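Local coordinates for RNA-binding protein RMD9, mitochondrial (Saccharomyces cerevisiae S288C, PDB 7A9X) that binds a dodecameric motif in the 3'-UTRs of mitochondrial mRNAs and takes part in the processing or stability of these transcripts, at residues A[247-252]-A[284-289]; A[263-268]-A[288-293]; A[298-303]-A[324-329]; A[304-307]-A[311-314]. All blocks are in the same frame, centred on the assembly; numbering follows the deposited sequence.

Interaction 1: A[247-252]-A[284-289]; sequences LYSGLI and IETHLS. With nucleotides of chain B.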
# COMPACT_ATOMS: atom_id res chain seq x y z
N LEU A 247 -4.33 -26.01 -2.53
CA LEU A 247 -5.23 -26.35 -3.63
C LEU A 247 -6.67 -26.03 -3.25
O LEU A 247 -7.44 -25.51 -4.07
CB LEU A 247 -5.08 -27.82 -4.01
CG LEU A 247 -5.85 -28.31 -5.23
CD1 LEU A 247 -5.50 -27.50 -6.47
CD2 LEU A 247 -5.60 -29.80 -5.47
N TYR A 248 -7.06 -26.35 -2.01
CA TYR A 248 -8.34 -25.88 -1.49
C TYR A 248 -8.46 -24.37 -1.62
O TYR A 248 -9.47 -23.85 -2.12
CB TYR A 248 -8.50 -26.29 -0.03
CG TYR A 248 -8.99 -27.70 0.21
CD1 TYR A 248 -10.29 -28.07 -0.12
CD2 TYR A 248 -8.16 -28.66 0.78
CE1 TYR A 248 -10.74 -29.36 0.11
CE2 TYR A 248 -8.61 -29.94 1.01
CZ TYR A 248 -9.90 -30.29 0.67
OH TYR A 248 -10.35 -31.57 0.90
N SER A 249 -7.43 -23.64 -1.18
CA SER A 249 -7.52 -22.19 -1.08
C SER A 249 -7.74 -21.55 -2.44
O SER A 249 -8.64 -20.71 -2.61
CB SER A 249 -6.25 -21.63 -0.43
OG SER A 249 -6.33 -20.22 -0.30
N GLY A 250 -6.92 -21.92 -3.43
CA GLY A 250 -7.09 -21.36 -4.76
C GLY A 250 -8.44 -21.69 -5.37
O GLY A 250 -9.06 -20.86 -6.04
N LEU A 251 -8.92 -22.92 -5.14
CA LEU A 251 -10.21 -23.32 -5.69
C LEU A 251 -11.36 -22.57 -5.02
O LEU A 251 -12.34 -22.20 -5.67
CB LEU A 251 -10.39 -24.83 -5.56
CG LEU A 251 -11.44 -25.48 -6.46
CD1 LEU A 251 -11.22 -25.10 -7.91
CD2 LEU A 251 -11.40 -26.99 -6.30
N ILE A 252 -11.26 -22.34 -3.71
CA ILE A 252 -12.26 -21.55 -3.01
C ILE A 252 -12.29 -20.13 -3.55
O ILE A 252 -13.37 -19.56 -3.80
CB ILE A 252 -12.01 -21.57 -1.49
CG1 ILE A 252 -12.26 -22.97 -0.93
CG2 ILE A 252 -12.89 -20.55 -0.78
CD1 ILE A 252 -11.67 -23.19 0.44
N ILE A 284 -6.97 -18.33 6.85
CA ILE A 284 -7.01 -16.88 6.92
C ILE A 284 -7.25 -16.28 5.54
O ILE A 284 -8.10 -15.41 5.36
CB ILE A 284 -5.72 -16.32 7.55
CG1 ILE A 284 -5.45 -16.95 8.91
CG2 ILE A 284 -5.80 -14.81 7.69
CD1 ILE A 284 -4.19 -16.43 9.55
N GLU A 285 -6.48 -16.75 4.54
CA GLU A 285 -6.63 -16.23 3.19
C GLU A 285 -8.05 -16.45 2.66
O GLU A 285 -8.67 -15.53 2.11
CB GLU A 285 -5.62 -16.88 2.25
CG GLU A 285 -4.18 -16.46 2.46
CD GLU A 285 -3.33 -16.72 1.24
OE1 GLU A 285 -3.18 -15.79 0.41
OE2 GLU A 285 -2.81 -17.85 1.10
N THR A 286 -8.57 -17.67 2.83
CA THR A 286 -9.91 -17.95 2.32
C THR A 286 -10.97 -17.15 3.06
O THR A 286 -11.84 -16.54 2.44
CB THR A 286 -10.20 -19.45 2.40
OG1 THR A 286 -9.90 -19.92 3.72
CG2 THR A 286 -9.36 -20.21 1.39
N HIS A 287 -10.90 -17.13 4.40
CA HIS A 287 -11.85 -16.35 5.18
C HIS A 287 -11.86 -14.89 4.73
O HIS A 287 -12.93 -14.33 4.46
CB HIS A 287 -11.52 -16.46 6.67
CG HIS A 287 -12.57 -15.90 7.58
ND1 HIS A 287 -13.10 -16.61 8.63
CD2 HIS A 287 -13.17 -14.68 7.60
CE1 HIS A 287 -14.00 -15.87 9.25
NE2 HIS A 287 -14.06 -14.69 8.65
N LEU A 288 -10.68 -14.28 4.64
CA LEU A 288 -10.61 -12.90 4.17
C LEU A 288 -11.12 -12.76 2.74
O LEU A 288 -11.67 -11.71 2.38
CB LEU A 288 -9.18 -12.37 4.27
CG LEU A 288 -8.62 -12.21 5.69
CD1 LEU A 288 -7.17 -11.74 5.63
CD2 LEU A 288 -9.47 -11.24 6.50
N SER A 289 -10.95 -13.80 1.92
CA SER A 289 -11.47 -13.75 0.55
C SER A 289 -12.99 -13.66 0.55
O SER A 289 -13.57 -12.95 -0.29
CB SER A 289 -10.99 -14.97 -0.23
OG SER A 289 -11.39 -14.88 -1.59
P U B 5 1.13 -18.65 2.79
OP1 U B 5 0.38 -18.40 1.53
OP2 U B 5 2.60 -18.48 2.83
O5' U B 5 0.49 -17.70 3.90
C5' U B 5 -0.90 -17.71 4.15
C4' U B 5 -1.24 -16.82 5.32
O4' U B 5 -0.66 -17.35 6.53
C3' U B 5 -0.69 -15.41 5.24
O3' U B 5 -1.45 -14.55 4.41
C2' U B 5 -0.64 -14.98 6.70
O2' U B 5 -1.93 -14.62 7.16
C1' U B 5 -0.24 -16.30 7.37
N1 U B 5 1.23 -16.38 7.55
C2 U B 5 1.75 -15.72 8.65
O2 U B 5 1.05 -15.12 9.44
N3 U B 5 3.11 -15.80 8.78
C4 U B 5 3.99 -16.45 7.94
O4 U B 5 5.19 -16.43 8.20
C5 U B 5 3.38 -17.11 6.82
C6 U B 5 2.05 -17.05 6.67
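Ser249 meets Thr286 where helices 245-257 and 281-292 run side by side, the axes of their short segments 9.6 Å apart and inclined by only 11°. The hydroxyl of Ser249 is turned away from its own backbone N (chi1 -179°), which carries OG across to the methyl of Thr286, 3.5 Å from CG2. The same methyl also lies 3.7 Å from Ser249 CA, close over the helix backbone. Beside it, Glu285 CB makes a looser contact with the serine oxygen. Near-parallel neighbours of this kind are the first helices of successive pentatricopeptide (PPR) repeats, here assigned to PPR3 and PPR4, which face the RNA in this superhelical fold. Glu285 lies on that RNA side: its chain runs extended past CG, and OE2 comes within 3.3 Å of OP1 of U5 of chain B, while OE1 has a long, weak ion pair with Lys253. Ile284 CD1 rests 3.8 Å from the ribose O2' of the same nucleotide. One turn on from Ser249, Ile252 brings CD1 to within 3.9 Å of Thr286 CG2, so the threonine methyl is shared between serine and isoleucine. The hydroxyl of Thr286 is turned back onto its own helix, bonded to Tyr282 O.

Interaction 2: A[263-268]-A[288-293]; sequences KALSLF and LSFIGD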
# COMPACT_ATOMS: atom_id res chain seq x y z
N LYS A 263 -20.16 -24.17 -3.67
CA LYS A 263 -18.93 -24.92 -3.86
C LYS A 263 -17.77 -24.30 -3.09
O LYS A 263 -16.87 -25.02 -2.63
CB LYS A 263 -18.59 -25.01 -5.35
CG LYS A 263 -19.58 -25.82 -6.16
CD LYS A 263 -19.10 -26.00 -7.59
CE LYS A 263 -20.08 -26.83 -8.40
NZ LYS A 263 -21.45 -26.25 -8.38
N ALA A 264 -17.77 -22.97 -2.93
CA ALA A 264 -16.72 -22.32 -2.15
C ALA A 264 -16.85 -22.65 -0.67
O ALA A 264 -15.84 -22.90 0.00
CB ALA A 264 -16.77 -20.81 -2.37
N LEU A 265 -18.07 -22.65 -0.14
CA LEU A 265 -18.27 -22.97 1.27
C LEU A 265 -18.09 -24.45 1.55
O LEU A 265 -17.65 -24.83 2.65
CB LEU A 265 -19.66 -22.52 1.72
CG LEU A 265 -19.92 -21.02 1.69
CD1 LEU A 265 -21.41 -20.74 1.81
CD2 LEU A 265 -19.16 -20.31 2.80
N SER A 266 -18.41 -25.31 0.58
CA SER A 266 -18.23 -26.75 0.78
C SER A 266 -16.75 -27.11 0.88
O SER A 266 -16.34 -27.86 1.77
CB SER A 266 -18.90 -27.52 -0.36
OG SER A 266 -18.72 -28.92 -0.21
N LEU A 267 -15.93 -26.58 -0.04
CA LEU A 267 -14.49 -26.80 0.05
C LEU A 267 -13.91 -26.14 1.29
O LEU A 267 -12.94 -26.66 1.87
CB LEU A 267 -13.81 -26.27 -1.21
CG LEU A 267 -14.20 -26.90 -2.54
CD1 LEU A 267 -13.83 -25.98 -3.69
CD2 LEU A 267 -13.55 -28.26 -2.71
N PHE A 268 -14.47 -25.00 1.71
CA PHE A 268 -13.97 -24.33 2.91
C PHE A 268 -14.17 -25.18 4.15
O PHE A 268 -13.30 -25.23 5.03
CB PHE A 268 -14.66 -22.97 3.06
CG PHE A 268 -14.17 -22.17 4.23
CD1 PHE A 268 -12.94 -21.52 4.18
CD2 PHE A 268 -14.94 -22.05 5.38
CE1 PHE A 268 -12.49 -20.78 5.26
CE2 PHE A 268 -14.49 -21.31 6.46
CZ PHE A 268 -13.26 -20.67 6.40
N LEU A 288 -10.68 -14.28 4.64
CA LEU A 288 -10.61 -12.90 4.17
C LEU A 288 -11.12 -12.76 2.74
O LEU A 288 -11.67 -11.71 2.38
CB LEU A 288 -9.18 -12.37 4.27
CG LEU A 288 -8.62 -12.21 5.69
CD1 LEU A 288 -7.17 -11.74 5.63
CD2 LEU A 288 -9.47 -11.24 6.50
N SER A 289 -10.95 -13.80 1.92
CA SER A 289 -11.47 -13.75 0.55
C SER A 289 -12.99 -13.66 0.55
O SER A 289 -13.57 -12.95 -0.29
CB SER A 289 -10.99 -14.97 -0.23
OG SER A 289 -11.39 -14.88 -1.59
N PHE A 290 -13.66 -14.35 1.48
CA PHE A 290 -15.11 -14.24 1.57
C PHE A 290 -15.54 -12.82 1.92
O PHE A 290 -16.63 -12.39 1.53
CB PHE A 290 -15.67 -15.22 2.61
CG PHE A 290 -15.81 -16.63 2.12
CD1 PHE A 290 -16.85 -16.98 1.27
CD2 PHE A 290 -14.91 -17.60 2.52
CE1 PHE A 290 -16.98 -18.28 0.82
CE2 PHE A 290 -15.04 -18.91 2.07
CZ PHE A 290 -16.08 -19.25 1.22
N ILE A 291 -14.70 -12.09 2.65
CA ILE A 291 -15.06 -10.75 3.09
C ILE A 291 -14.84 -9.74 1.97
O ILE A 291 -15.72 -8.92 1.66
CB ILE A 291 -14.26 -10.37 4.35
CG1 ILE A 291 -14.61 -11.33 5.49
CG2 ILE A 291 -14.52 -8.92 4.74
CD1 ILE A 291 -13.84 -11.05 6.75
N GLY A 292 -13.67 -9.78 1.34
CA GLY A 292 -13.29 -8.75 0.39
C GLY A 292 -13.56 -9.06 -1.06
O GLY A 292 -13.49 -8.16 -1.91
N ASP A 293 -13.87 -10.32 -1.39
CA ASP A 293 -14.07 -10.72 -2.77
C ASP A 293 -15.48 -11.19 -3.10
O ASP A 293 -15.81 -11.26 -4.29
CB ASP A 293 -13.08 -11.82 -3.16
CG ASP A 293 -11.65 -11.35 -3.14
OD1 ASP A 293 -11.41 -10.17 -3.47
OD2 ASP A 293 -10.76 -12.15 -2.78
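Phe290 reaches from helix 281-292 to helix 261-270 and bridges two consecutive PPR repeats, the first helix of PPR4 packing against the second of PPR3. The two short segments run nearly antiparallel, at 159°, and their axes lie 12.3 Å apart, a spacing filled by the phenylalanine ring. The tight part is at the far end of that ring. Leu265 CD2 approaches obliquely and sits 3.6 Å from Phe290 CE1, while Ala264 offers its CB 4.0 Å from CZ and its carbonyl oxygen at the ring edge. On the other flank Phe290 turns its CE2 edge onto a face of Phe268, an edge-to-face pair with centroids 5.5 Å apart and planes at 78°. The first torsion of Phe268 (chi1 -177°) swings its ring toward Phe290. Trimming Phe290 to a leucine would probably leave the face of Phe268 without its edge partner and open a gap beside Leu265 and Ala264. Ala264, Phe268 and Phe290 are buried; the rim at Leu265 is more open, although its CD2 packs tightly. Asp293, also partly exposed, takes a hydrogen bond from buried Ser289 OG on the anti lone pair of its OD2, at 3.0 Å.

Interaction 3: A[298-303]-A[324-329]; sequences TLAESF and NSFLQN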
# COMPACT_ATOMS: atom_id res chain seq x y z
N THR A 298 -24.13 -10.04 1.79
CA THR A 298 -24.65 -10.70 2.98
C THR A 298 -23.72 -11.81 3.45
O THR A 298 -23.52 -12.00 4.65
CB THR A 298 -26.05 -11.25 2.72
OG1 THR A 298 -26.02 -12.09 1.56
CG2 THR A 298 -27.04 -10.11 2.48
N LEU A 299 -23.13 -12.55 2.51
CA LEU A 299 -22.14 -13.56 2.87
C LEU A 299 -20.84 -12.91 3.33
O LEU A 299 -20.18 -13.42 4.25
CB LEU A 299 -21.88 -14.49 1.68
CG LEU A 299 -20.81 -15.57 1.85
CD1 LEU A 299 -21.16 -16.49 3.01
CD2 LEU A 299 -20.67 -16.35 0.57
N ALA A 300 -20.47 -11.79 2.72
CA ALA A 300 -19.24 -11.10 3.12
C ALA A 300 -19.36 -10.55 4.53
O ALA A 300 -18.41 -10.64 5.32
CB ALA A 300 -18.93 -9.98 2.13
N GLU A 301 -20.52 -10.00 4.88
CA GLU A 301 -20.68 -9.42 6.21
C GLU A 301 -20.74 -10.49 7.30
O GLU A 301 -20.28 -10.25 8.42
CB GLU A 301 -21.94 -8.54 6.27
CG GLU A 301 -22.20 -7.94 7.64
CD GLU A 301 -22.95 -6.63 7.57
OE1 GLU A 301 -23.11 -6.09 6.46
OE2 GLU A 301 -23.37 -6.13 8.63
N SER A 302 -21.30 -11.66 6.99
CA SER A 302 -21.32 -12.74 7.97
C SER A 302 -19.90 -13.15 8.35
O SER A 302 -19.58 -13.29 9.54
CB SER A 302 -22.12 -13.93 7.44
OG SER A 302 -21.60 -14.39 6.21
N PHE A 303 -19.04 -13.34 7.35
CA PHE A 303 -17.64 -13.65 7.64
C PHE A 303 -16.94 -12.48 8.33
O PHE A 303 -16.03 -12.70 9.13
CB PHE A 303 -16.91 -14.02 6.35
CG PHE A 303 -17.03 -15.48 6.00
CD1 PHE A 303 -18.15 -15.96 5.34
CD2 PHE A 303 -16.01 -16.36 6.33
CE1 PHE A 303 -18.25 -17.30 5.03
CE2 PHE A 303 -16.11 -17.70 6.02
CZ PHE A 303 -17.23 -18.18 5.37
N ASN A 324 -11.15 -2.58 3.41
CA ASN A 324 -11.33 -1.52 2.42
C ASN A 324 -12.09 -2.02 1.20
O ASN A 324 -12.99 -1.34 0.70
CB ASN A 324 -9.97 -0.95 1.99
CG ASN A 324 -9.26 -0.22 3.11
OD1 ASN A 324 -9.90 0.27 4.05
ND2 ASN A 324 -7.94 -0.13 3.01
N SER A 325 -11.73 -3.20 0.70
CA SER A 325 -12.44 -3.77 -0.45
C SER A 325 -13.90 -4.05 -0.11
O SER A 325 -14.78 -3.84 -0.95
CB SER A 325 -11.74 -5.04 -0.91
OG SER A 325 -12.49 -5.69 -1.92
N PHE A 326 -14.16 -4.51 1.11
CA PHE A 326 -15.54 -4.76 1.54
C PHE A 326 -16.33 -3.46 1.61
O PHE A 326 -17.48 -3.41 1.16
CB PHE A 326 -15.52 -5.49 2.89
CG PHE A 326 -16.88 -5.79 3.44
CD1 PHE A 326 -17.87 -6.35 2.64
CD2 PHE A 326 -17.17 -5.56 4.77
CE1 PHE A 326 -19.12 -6.64 3.15
CE2 PHE A 326 -18.42 -5.85 5.30
CZ PHE A 326 -19.39 -6.39 4.49
N LEU A 327 -15.74 -2.41 2.17
CA LEU A 327 -16.40 -1.11 2.22
C LEU A 327 -16.69 -0.58 0.82
O LEU A 327 -17.75 -0.01 0.57
CB LEU A 327 -15.55 -0.11 3.00
CG LEU A 327 -15.41 -0.32 4.50
CD1 LEU A 327 -14.37 0.63 5.07
CD2 LEU A 327 -16.75 -0.13 5.18
N GLN A 328 -15.74 -0.76 -0.10
CA GLN A 328 -15.93 -0.25 -1.45
C GLN A 328 -17.01 -1.02 -2.20
O GLN A 328 -17.78 -0.43 -2.97
CB GLN A 328 -14.60 -0.30 -2.22
CG GLN A 328 -13.59 0.73 -1.73
CD GLN A 328 -12.21 0.53 -2.32
OE1 GLN A 328 -11.92 -0.51 -2.92
NE2 GLN A 328 -11.35 1.53 -2.16
N ASN A 329 -17.11 -2.33 -1.97
CA ASN A 329 -18.14 -3.13 -2.61
C ASN A 329 -19.53 -2.75 -2.11
O ASN A 329 -20.49 -2.73 -2.89
CB ASN A 329 -17.88 -4.61 -2.39
CG ASN A 329 -16.68 -5.12 -3.16
OD1 ASN A 329 -16.29 -4.53 -4.17
ND2 ASN A 329 -16.09 -6.21 -2.69
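Apolar contact carries this junction, and Phe326 is the one residue of its segment that takes part, pushing its ring from helix 320-334 against helix 297-308. Its CG points directly away from the backbone N (chi1 180°), an orientation that sends the ring straight across. CE1 comes 3.5 Å from the methyl CB of Ala300, and neighbouring CD1 lies 3.8 Å from the same carbon. The small alanine lets the ring come right up to the helix: CZ also touches main chain, 3.7 Å from Glu301 CA, with Glu301 CB just beside it. Both residues meet the ring at a slant. With an alanine in place of Phe326, the side chain of Ala300 and the backbone at Glu301 would probably lose the ring that packs on them, leaving a gap between the two helices.

Polar bonds lie around this patch. The extended Glu301 chain leads its carboxylate past the ring to His339, whose NE2 is hydrogen-bonded to OE1. Within helix 297-308, Ser302 OG gives a hydrogen bond of 2.6 Å to Leu299 O from above the carbonyl plane.

Further cover comes from Ile343 of helix 337-351 and Ile291 of helix 281-292, both of which touch Phe326. The arrangement is that of neighbouring repeats in an alpha-solenoid of the PPR class, with the second helix of PPR4 packed against the first helix of PPR5.

Interaction 4: A[304-307]-A[311-314]; sequences FDKI and EMPY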
# COMPACT_ATOMS: atom_id res chain seq x y z
N PHE A 304 -17.34 -11.25 8.02
CA PHE A 304 -16.78 -10.09 8.72
C PHE A 304 -17.16 -10.10 10.19
O PHE A 304 -16.34 -9.78 11.05
CB PHE A 304 -17.24 -8.80 8.04
CG PHE A 304 -16.85 -7.55 8.78
CD1 PHE A 304 -15.59 -7.00 8.60
CD2 PHE A 304 -17.74 -6.93 9.63
CE1 PHE A 304 -15.23 -5.84 9.28
CE2 PHE A 304 -17.39 -5.78 10.31
CZ PHE A 304 -16.13 -5.23 10.13
N ASP A 305 -18.41 -10.47 10.50
CA ASP A 305 -18.83 -10.56 11.89
C ASP A 305 -18.14 -11.70 12.62
O ASP A 305 -17.91 -11.61 13.83
CB ASP A 305 -20.35 -10.73 11.97
CG ASP A 305 -21.11 -9.56 11.37
OD1 ASP A 305 -20.60 -8.42 11.44
OD2 ASP A 305 -22.21 -9.78 10.82
N LYS A 306 -17.79 -12.77 11.90
CA LYS A 306 -17.08 -13.88 12.51
C LYS A 306 -15.71 -13.46 13.04
O LYS A 306 -15.22 -14.06 14.00
CB LYS A 306 -16.94 -15.03 11.51
CG LYS A 306 -18.26 -15.69 11.17
CD LYS A 306 -18.09 -16.87 10.22
CE LYS A 306 -19.42 -17.59 10.02
NZ LYS A 306 -19.28 -18.79 9.15
N ILE A 307 -15.10 -12.44 12.45
CA ILE A 307 -13.87 -11.89 13.01
C ILE A 307 -14.18 -10.95 14.16
O ILE A 307 -13.52 -10.98 15.20
CB ILE A 307 -13.05 -11.19 11.91
CG1 ILE A 307 -12.73 -12.17 10.78
CG2 ILE A 307 -11.77 -10.59 12.49
CD1 ILE A 307 -11.86 -11.57 9.69
N GLU A 311 -15.51 -15.59 16.50
CA GLU A 311 -16.23 -16.86 16.40
C GLU A 311 -15.39 -17.99 15.83
O GLU A 311 -15.80 -19.15 15.92
CB GLU A 311 -17.48 -16.69 15.53
CG GLU A 311 -18.49 -15.70 16.05
CD GLU A 311 -19.70 -15.58 15.14
OE1 GLU A 311 -19.85 -16.44 14.25
OE2 GLU A 311 -20.48 -14.62 15.31
N MET A 312 -14.25 -17.70 15.25
CA MET A 312 -13.58 -18.80 14.57
C MET A 312 -12.60 -19.50 15.50
O MET A 312 -12.04 -18.87 16.41
CB MET A 312 -12.85 -18.29 13.33
CG MET A 312 -13.76 -17.58 12.36
SD MET A 312 -15.27 -18.53 12.08
CE MET A 312 -15.03 -19.03 10.38
N PRO A 313 -12.38 -20.80 15.31
CA PRO A 313 -11.40 -21.52 16.15
C PRO A 313 -9.95 -21.19 15.83
O PRO A 313 -9.06 -21.68 16.54
CB PRO A 313 -11.71 -22.99 15.84
CG PRO A 313 -12.31 -22.98 14.48
CD PRO A 313 -13.10 -21.71 14.40
N TYR A 314 -9.68 -20.38 14.81
CA TYR A 314 -8.33 -19.98 14.45
C TYR A 314 -8.18 -18.48 14.59
O TYR A 314 -9.16 -17.73 14.48
CB TYR A 314 -7.98 -20.41 13.02
CG TYR A 314 -9.03 -20.02 12.00
CD1 TYR A 314 -9.02 -18.76 11.40
CD2 TYR A 314 -10.04 -20.91 11.64
CE1 TYR A 314 -9.98 -18.41 10.47
CE2 TYR A 314 -11.00 -20.56 10.72
CZ TYR A 314 -10.97 -19.31 10.14
OH TYR A 314 -11.93 -18.97 9.22
O HOH W 1 -12.60 -15.47 15.13
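Lys306 O receives the backbone N-H of Glu311 at 2.9 Å, a fairly straight bond (161°) in the carbonyl plane that ties the loop to the last turns of helix 297-308. This is the turn by which the chain leaves the second helix of a PPR repeat, PPR4, before entering helix 320-334. The same carbonyl oxygen takes a second, longer bond from a water at 3.2 Å, and that water in turn accepts the N-H of Met312 at 2.8 Å, extending the backbone link by one residue.

Around this polar centre the aliphatic part of Lys306 is flanked by loop side chains. Glu311 crosses it at about a right angle, with OE1 3.5 Å from CG. Lys306 NZ remains 5.6 Å from Glu311 OE1, too far for a salt bridge, and the lysine makes a cation-pi contact with Phe303. Met312, bent at chi2 and chi3 (-47° and -111°), folds its thioether back over the lysine, placing CE 3.7 Å from Lys306 CD.

Farther out, Asn309 ND2 bonds to Glu311 OE2 and helps position that carboxylate. Tyr314, whose hydroxyl is held by His287, lays one ring face beneath the methionine, with Met312 CB 3.8 Å above the ring centre.

How the interactions relate
Along the chain, interactions 1 and 2 come first and end on the same helix, 281-292; interactions 3 and 4 follow, both using helix 297-308, with interaction 4 falling between the two segments of interaction 3. Centres of interactions 1 and 2 are about 6 Å apart, whereas those of 2 and 3 are about 12 Å apart and those of 1 and 3 about 16 Å. The helices of PPR4 thus sit in the middle, joined to PPR3 on one side and PPR5 on the other. His287 links three contacts through hydrogen bonds to Phe303 O and Tyr314 OH, while Gly292 O accepts a hydrogen bond from Ser325 OG. Together they form a continuous stretch of the solenoid, with interaction 1 at the bound RNA.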